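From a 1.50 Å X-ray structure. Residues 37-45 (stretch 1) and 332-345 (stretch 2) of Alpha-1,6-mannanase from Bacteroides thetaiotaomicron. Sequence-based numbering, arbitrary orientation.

Stretch 1 (37-45) PGVEIGNND
Stretch 2 332-345: NTVWLTKAFHAINF

Residues 37-45 contain a short helix, Gly38 to Ile41, that packs against a longer helix occupying most of residues 332-345 and continuing beyond them. The two segments lie far apart in the same chain and together bury 357 Å². Their register is set by two pairs, Pro37 CA to Thr337 CA at 4.6 Å and Glu40 CA to His341 CA at 5.9 Å, so both segments advance in the same general direction along the contact.

Hydrogen bonds within each stretch define its fold. In the short helix, Ile41 N donates to Pro37 O and Gly42 N to Gly38 O, both at 2.8 Å. Gly42 then leaves helical geometry with phi/psi of 24/-115°, and a type II' turn from Ile41 to Asn44 is closed by Asn44 N to Ile41 O at 3.2 Å. In the longer helix, i to i+4 bonds run from Thr337 N to Thr333 O (2.9 Å) through Phe345 N to His341 O (3.1 Å). Side chains add to these backbone bonds. Asp45 (chi1 t) caps the helix that follows. Asn332 (chi1 t) precedes the turn that leads into the longer helix, and its OD1 accepts a capping bond from Val334 N at 3.0 Å. Thr337, in the m rotamer, turns its OG1 back to donate to Thr333 O at 3.3 Å.

One hydrogen bond crosses the contact. The CA-to-CB bond of Asn344 (chi1 m, chi2 -14°) points toward the other stretch, and its ND2 donates to Glu40 O at 2.8 Å with an N-H...O angle of 152°. The amide thus engages a carbonyl in the last turn of the short helix. The CA-to-CB bond of Asn44 (chi1 m, chi2 -40°) also points toward the other stretch; its ND2 lies 2.8 Å from the same Glu40 O and 3.2 Å from Asn344 OD1, but the latter approach has too poor an angle for a hydrogen bond. Pro37 N is 3.5 Å from Thr337 OG1 without bonding, since the proline nitrogen has no hydrogen to give.

Van der Waals packing centres on Phe340 (chi1 m, chi2 -59°), whose CA-to-CB bond points toward the other stretch. Pro37, Glu40, Ile41 and Asn43 are modelled only to CB. Ile41 CB sits over one ring face, 4.3 Å from the centroid and only 7° off the normal, a CH-pi arrangement. Glu40 CB is directed toward the long helix and lies 3.9 Å from Phe340 CB and 4.3 Å from His341 N. At the other end, Pro37 CB meets Leu336 CB (4.4 Å) and Thr333 CB (4.5 Å). Gly38, Val39, Gly42 and Asn43 make no contact with the long helix.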

ATOM      1  N   PRO A  37     -15.979 -13.775 -13.827  1.00 70.33           N
ATOM      2  CA  PRO A  37     -15.639 -13.560 -12.423  1.00 70.59           C
ATOM      3  C   PRO A  37     -16.381 -14.509 -11.452  1.00 65.12           C
ATOM      4  O   PRO A  37     -15.802 -14.990 -10.465  1.00 54.13           O
ATOM      5  CB  PRO A  37     -16.044 -12.102 -12.204  1.00 50.10           C
ATOM      6  N   GLY A  38     -17.640 -14.799 -11.755  1.00 70.40           N
ATOM      7  CA  GLY A  38     -18.456 -15.674 -10.916  1.00 56.98           C
ATOM      8  C   GLY A  38     -17.909 -17.073 -10.693  1.00 58.80           C
ATOM      9  O   GLY A  38     -18.150 -17.664  -9.638  1.00 68.78           O
ATOM     10  N   VAL A  39     -17.196 -17.610 -11.685  1.00 54.76           N
ATOM     11  CA  VAL A  39     -16.537 -18.930 -11.563  1.00 60.98           C
ATOM     12  C   VAL A  39     -15.513 -18.904 -10.422  1.00 65.72           C
ATOM     13  O   VAL A  39     -15.464 -19.823  -9.598  1.00 82.50           O
ATOM     14  CB  VAL A  39     -15.830 -19.354 -12.885  1.00 55.52           C
ATOM     15  CG1 VAL A  39     -15.004 -20.632 -12.704  1.00 55.42           C
ATOM     16  CG2 VAL A  39     -16.842 -19.528 -14.014  1.00 66.43           C
ATOM     17  N   GLU A  40     -14.701 -17.847 -10.380  1.00 61.01           N
ATOM     18  CA  GLU A  40     -13.722 -17.692  -9.309  1.00 55.88           C
ATOM     19  C   GLU A  40     -14.358 -17.186  -7.993  1.00 55.06           C
ATOM     20  O   GLU A  40     -13.959 -17.656  -6.941  1.00 47.98           O
ATOM     21  CB  GLU A  40     -12.532 -16.813  -9.741  1.00 52.46           C
ATOM     22  N   ILE A  41     -15.339 -16.268  -8.048  1.00 56.33           N
ATOM     23  CA  ILE A  41     -15.972 -15.702  -6.814  1.00 43.82           C
ATOM     24  C   ILE A  41     -16.966 -16.657  -6.140  1.00 59.16           C
ATOM     25  O   ILE A  41     -17.216 -16.537  -4.940  1.00 66.37           O
ATOM     26  CB  ILE A  41     -16.704 -14.364  -7.100  1.00 48.12           C
ATOM     27  N   GLY A  42     -17.549 -17.561  -6.938  1.00 56.57           N
ATOM     28  CA  GLY A  42     -18.431 -18.676  -6.493  1.00 70.12           C
ATOM     29  C   GLY A  42     -19.205 -18.612  -5.174  1.00 73.27           C
ATOM     30  O   GLY A  42     -20.145 -17.815  -5.022  1.00 65.78           O
ATOM     31  N   ASN A  43     -18.840 -19.509  -4.251  1.00 66.22           N
ATOM     32  CA  ASN A  43     -19.398 -19.557  -2.893  1.00 67.90           C
ATOM     33  C   ASN A  43     -18.384 -19.069  -1.863  1.00 73.76           C
ATOM     34  O   ASN A  43     -18.505 -19.390  -0.670  1.00 80.34           O
ATOM     35  CB  ASN A  43     -19.828 -20.986  -2.538  1.00 68.77           C
ATOM     36  N   ASN A  44     -17.392 -18.299  -2.332  1.00 45.86           N
ATOM     37  CA  ASN A  44     -16.322 -17.793  -1.483  1.00 30.62           C
ATOM     38  C   ASN A  44     -16.762 -16.580  -0.693  1.00 28.30           C
ATOM     39  O   ASN A  44     -17.088 -15.525  -1.247  1.00 27.08           O
ATOM     40  CB  ASN A  44     -15.086 -17.403  -2.294  1.00 28.44           C
ATOM     41  CG  ASN A  44     -14.467 -18.565  -3.013  1.00 27.68           C
ATOM     42  OD1 ASN A  44     -14.368 -19.678  -2.490  1.00 42.45           O
ATOM     43  ND2 ASN A  44     -13.997 -18.296  -4.223  1.00 33.33           N
ATOM     44  N   ASP A  45     -16.732 -16.734   0.615  1.00 23.23           N
ATOM     45  CA  ASP A  45     -17.233 -15.719   1.485  1.00 24.97           C
ATOM     46  C   ASP A  45     -16.057 -14.866   1.927  1.00 21.27           C
ATOM     47  O   ASP A  45     -15.560 -15.006   3.044  1.00 19.44           O
ATOM     48  CB  ASP A  45     -17.922 -16.376   2.661  1.00 25.39           C
ATOM     49  CG  ASP A  45     -18.676 -15.406   3.516  1.00 26.74           C
ATOM     50  OD1 ASP A  45     -18.599 -14.181   3.254  1.00 29.68           O
ATOM     51  OD2 ASP A  45     -19.359 -15.892   4.462  1.00 32.80           O
ATOM     52  N   ASN A 332     -13.805  -4.246 -17.618  1.00 26.61           N
ATOM     53  CA  ASN A 332     -13.569  -5.581 -18.130  1.00 24.37           C
ATOM     54  C   ASN A 332     -13.392  -6.545 -16.960  1.00 26.67           C
ATOM     55  O   ASN A 332     -12.461  -6.425 -16.185  1.00 22.51           O
ATOM     56  CB  ASN A 332     -12.326  -5.590 -19.020  1.00 20.73           C
ATOM     57  CG  ASN A 332     -12.141  -6.891 -19.750  1.00 26.24           C
ATOM     58  OD1 ASN A 332     -12.683  -7.925 -19.380  1.00 30.16           O
ATOM     59  ND2 ASN A 332     -11.330  -6.851 -20.791  1.00 33.30           N
ATOM     60  N   THR A 333     -14.300  -7.515 -16.848  1.00 22.93           N
ATOM     61  CA  THR A 333     -14.285  -8.426 -15.714  1.00 24.73           C
ATOM     62  C   THR A 333     -13.085  -9.377 -15.710  1.00 21.91           C
ATOM     63  O   THR A 333     -12.838 -10.003 -14.694  1.00 26.19           O
ATOM     64  CB  THR A 333     -15.596  -9.263 -15.611  1.00 29.40           C
ATOM     65  OG1 THR A 333     -15.777 -10.031 -16.807  1.00 29.77           O
ATOM     66  CG2 THR A 333     -16.814  -8.359 -15.374  1.00 31.96           C
ATOM     67  N   VAL A 334     -12.338  -9.487 -16.819  1.00 21.01           N
ATOM     68  CA  VAL A 334     -11.087 -10.261 -16.807  1.00 21.68           C
ATOM     69  C   VAL A 334     -10.176  -9.825 -15.649  1.00 21.41           C
ATOM     70  O   VAL A 334      -9.484 -10.646 -15.035  1.00 20.43           O
ATOM     71  CB  VAL A 334     -10.307 -10.154 -18.141  1.00 21.19           C
ATOM     72  CG1 VAL A 334      -9.667  -8.776 -18.334  1.00 31.94           C
ATOM     73  CG2 VAL A 334      -9.212 -11.220 -18.194  1.00 25.80           C
ATOM     74  N   TRP A 335     -10.165  -8.531 -15.361  1.00 20.01           N
ATOM     75  CA  TRP A 335      -9.309  -8.009 -14.288  1.00 17.49           C
ATOM     76  C   TRP A 335      -9.771  -8.534 -12.923  1.00 17.28           C
ATOM     77  O   TRP A 335      -8.955  -8.856 -12.091  1.00 17.62           O
ATOM     78  CB  TRP A 335      -9.336  -6.486 -14.265  1.00 16.64           C
ATOM     79  CG  TRP A 335      -8.866  -5.839 -15.526  1.00 14.84           C
ATOM     80  CD1 TRP A 335      -9.592  -5.025 -16.320  1.00 17.37           C
ATOM     81  CD2 TRP A 335      -7.562  -5.937 -16.121  1.00 17.64           C
ATOM     82  NE1 TRP A 335      -8.843  -4.616 -17.402  1.00 18.96           N
ATOM     83  CE2 TRP A 335      -7.583  -5.148 -17.292  1.00 18.70           C
ATOM     84  CE3 TRP A 335      -6.377  -6.611 -15.782  1.00 19.77           C
ATOM     85  CZ2 TRP A 335      -6.464  -4.992 -18.114  1.00 20.88           C
ATOM     86  CZ3 TRP A 335      -5.274  -6.463 -16.599  1.00 22.55           C
ATOM     87  CH2 TRP A 335      -5.329  -5.672 -17.765  1.00 22.08           C
ATOM     88  N   LEU A 336     -11.078  -8.665 -12.732  1.00 18.58           N
ATOM     89  CA  LEU A 336     -11.616  -9.229 -11.474  1.00 19.46           C
ATOM     90  C   LEU A 336     -11.356 -10.727 -11.418  1.00 19.87           C
ATOM     91  O   LEU A 336     -11.038 -11.255 -10.378  1.00 21.86           O
ATOM     92  CB  LEU A 336     -13.088  -8.923 -11.335  1.00 18.84           C
ATOM     93  CG  LEU A 336     -13.403  -7.442 -11.323  1.00 19.98           C
ATOM     94  CD1 LEU A 336     -14.869  -7.272 -11.025  1.00 18.87           C
ATOM     95  CD2 LEU A 336     -12.489  -6.697 -10.343  1.00 20.50           C
ATOM     96  N   THR A 337     -11.440 -11.409 -12.550  1.00 19.06           N
ATOM     97  CA  THR A 337     -11.080 -12.802 -12.580  1.00 20.46           C
ATOM     98  C   THR A 337      -9.687 -13.062 -12.044  1.00 17.81           C
ATOM     99  O   THR A 337      -9.469 -14.002 -11.275  1.00 21.27           O
ATOM    100  CB  THR A 337     -11.229 -13.378 -14.006  1.00 24.84           C
ATOM    101  OG1 THR A 337     -12.597 -13.260 -14.402  1.00 29.12           O
ATOM    102  CG2 THR A 337     -10.825 -14.837 -14.053  1.00 30.20           C
ATOM    103  N   LYS A 338      -8.740 -12.243 -12.467  1.00 16.20           N
ATOM    104  CA  LYS A 338      -7.381 -12.365 -12.002  1.00 16.80           C
ATOM    105  C   LYS A 338      -7.346 -12.101 -10.486  1.00 15.00           C
ATOM    106  O   LYS A 338      -6.747 -12.847  -9.733  1.00 15.17           O
ATOM    107  CB  LYS A 338      -6.483 -11.374 -12.775  1.00 17.03           C
ATOM    108  CG  LYS A 338      -6.313 -11.736 -14.255  1.00 18.20           C
ATOM    109  CD  LYS A 338      -5.518 -10.698 -15.040  1.00 22.71           C
ATOM    110  CE  LYS A 338      -5.259 -11.172 -16.453  1.00 25.76           C
ATOM    111  NZ  LYS A 338      -4.617 -10.096 -17.235  1.00 25.39           N
ATOM    112  N   ALA A 339      -7.974 -11.016 -10.055  1.00 12.71           N
ATOM    113  CA  ALA A 339      -7.905 -10.631  -8.662  1.00 14.44           C
ATOM    114  C   ALA A 339      -8.484 -11.734  -7.768  1.00 13.86           C
ATOM    115  O   ALA A 339      -7.884 -12.128  -6.775  1.00 16.77           O
ATOM    116  CB  ALA A 339      -8.608  -9.305  -8.457  1.00 16.26           C
ATOM    117  N   PHE A 340      -9.653 -12.222  -8.112  1.00 13.43           N
ATOM    118  CA  PHE A 340     -10.276 -13.254  -7.302  1.00 14.83           C
ATOM    119  C   PHE A 340      -9.475 -14.549  -7.310  1.00 14.67           C
ATOM    120  O   PHE A 340      -9.371 -15.221  -6.295  1.00 18.29           O
ATOM    121  CB  PHE A 340     -11.694 -13.535  -7.740  1.00 18.30           C
ATOM    122  CG  PHE A 340     -12.664 -12.420  -7.451  1.00 18.72           C
ATOM    123  CD1 PHE A 340     -12.861 -11.981  -6.170  1.00 23.08           C
ATOM    124  CD2 PHE A 340     -13.420 -11.858  -8.471  1.00 24.15           C
ATOM    125  CE1 PHE A 340     -13.775 -10.986  -5.899  1.00 22.63           C
ATOM    126  CE2 PHE A 340     -14.321 -10.868  -8.205  1.00 26.74           C
ATOM    127  CZ  PHE A 340     -14.489 -10.419  -6.916  1.00 26.54           C
ATOM    128  N   HIS A 341      -8.907 -14.900  -8.458  1.00 17.16           N
ATOM    129  CA  HIS A 341      -8.062 -16.119  -8.516  1.00 17.31           C
ATOM    130  C   HIS A 341      -6.838 -16.004  -7.567  1.00 15.63           C
ATOM    131  O   HIS A 341      -6.505 -16.940  -6.845  1.00 14.22           O
ATOM    132  CB  HIS A 341      -7.614 -16.354  -9.951  1.00 19.09           C
ATOM    133  CG  HIS A 341      -7.105 -17.730 -10.214  1.00 19.66           C
ATOM    134  ND1 HIS A 341      -7.823 -18.860  -9.899  1.00 24.43           N
ATOM    135  CD2 HIS A 341      -5.975 -18.156 -10.820  1.00 22.06           C
ATOM    136  CE1 HIS A 341      -7.139 -19.928 -10.265  1.00 26.18           C
ATOM    137  NE2 HIS A 341      -6.017 -19.527 -10.831  1.00 25.77           N
ATOM    138  N   ALA A 342      -6.198 -14.820  -7.548  1.00 13.86           N
ATOM    139  CA  ALA A 342      -5.012 -14.606  -6.720  1.00 13.36           C
ATOM    140  C   ALA A 342      -5.426 -14.633  -5.231  1.00 14.31           C
ATOM    141  O   ALA A 342      -4.758 -15.240  -4.396  1.00 14.13           O
ATOM    142  CB  ALA A 342      -4.315 -13.318  -7.084  1.00 13.18           C
ATOM    143  N   ILE A 343      -6.553 -14.000  -4.934  1.00 13.96           N
ATOM    144  CA  ILE A 343      -7.057 -13.950  -3.541  1.00 13.86           C
ATOM    145  C   ILE A 343      -7.500 -15.350  -3.076  1.00 13.77           C
ATOM    146  O   ILE A 343      -7.254 -15.743  -1.918  1.00 16.00           O
ATOM    147  CB  ILE A 343      -8.124 -12.842  -3.378  1.00 15.87           C
ATOM    148  CG1 ILE A 343      -7.454 -11.474  -3.627  1.00 14.30           C
ATOM    149  CG2 ILE A 343      -8.722 -12.896  -1.988  1.00 16.43           C
ATOM    150  CD1 ILE A 343      -8.413 -10.326  -3.770  1.00 14.74           C
ATOM    151  N   ASN A 344      -8.110 -16.129  -3.964  1.00 15.77           N
ATOM    152  CA  ASN A 344      -8.477 -17.512  -3.631  1.00 15.79           C
ATOM    153  C   ASN A 344      -7.260 -18.325  -3.272  1.00 15.80           C
ATOM    154  O   ASN A 344      -7.294 -19.108  -2.346  1.00 18.42           O
ATOM    155  CB  ASN A 344      -9.255 -18.157  -4.790  1.00 15.12           C
ATOM    156  CG  ASN A 344     -10.656 -17.546  -4.986  1.00 18.90           C
ATOM    157  OD1 ASN A 344     -11.178 -16.831  -4.142  1.00 19.77           O
ATOM    158  ND2 ASN A 344     -11.254 -17.833  -6.113  1.00 19.75           N
ATOM    159  N   PHE A 345      -6.174 -18.126  -4.023  1.00 15.37           N
ATOM    160  CA  PHE A 345      -4.924 -18.805  -3.740  1.00 16.35           C
ATOM    161  C   PHE A 345      -4.385 -18.459  -2.353  1.00 15.38           C
ATOM    162  O   PHE A 345      -3.926 -19.320  -1.625  1.00 17.99           O
ATOM    163  CB  PHE A 345      -3.887 -18.482  -4.824  1.00 15.29           C
ATOM    164  CG  PHE A 345      -2.548 -19.139  -4.600  1.00 15.34           C
ATOM    165  CD1 PHE A 345      -2.315 -20.404  -5.014  1.00 16.78           C
ATOM    166  CD2 PHE A 345      -1.517 -18.428  -3.970  1.00 14.95           C
ATOM    167  CE1 PHE A 345      -1.070 -20.999  -4.832  1.00 16.92           C
ATOM    168  CE2 PHE A 345      -0.282 -19.012  -3.752  1.00 15.31           C
ATOM    169  CZ  PHE A 345      -0.062 -20.307  -4.204  1.00 16.11           C
TER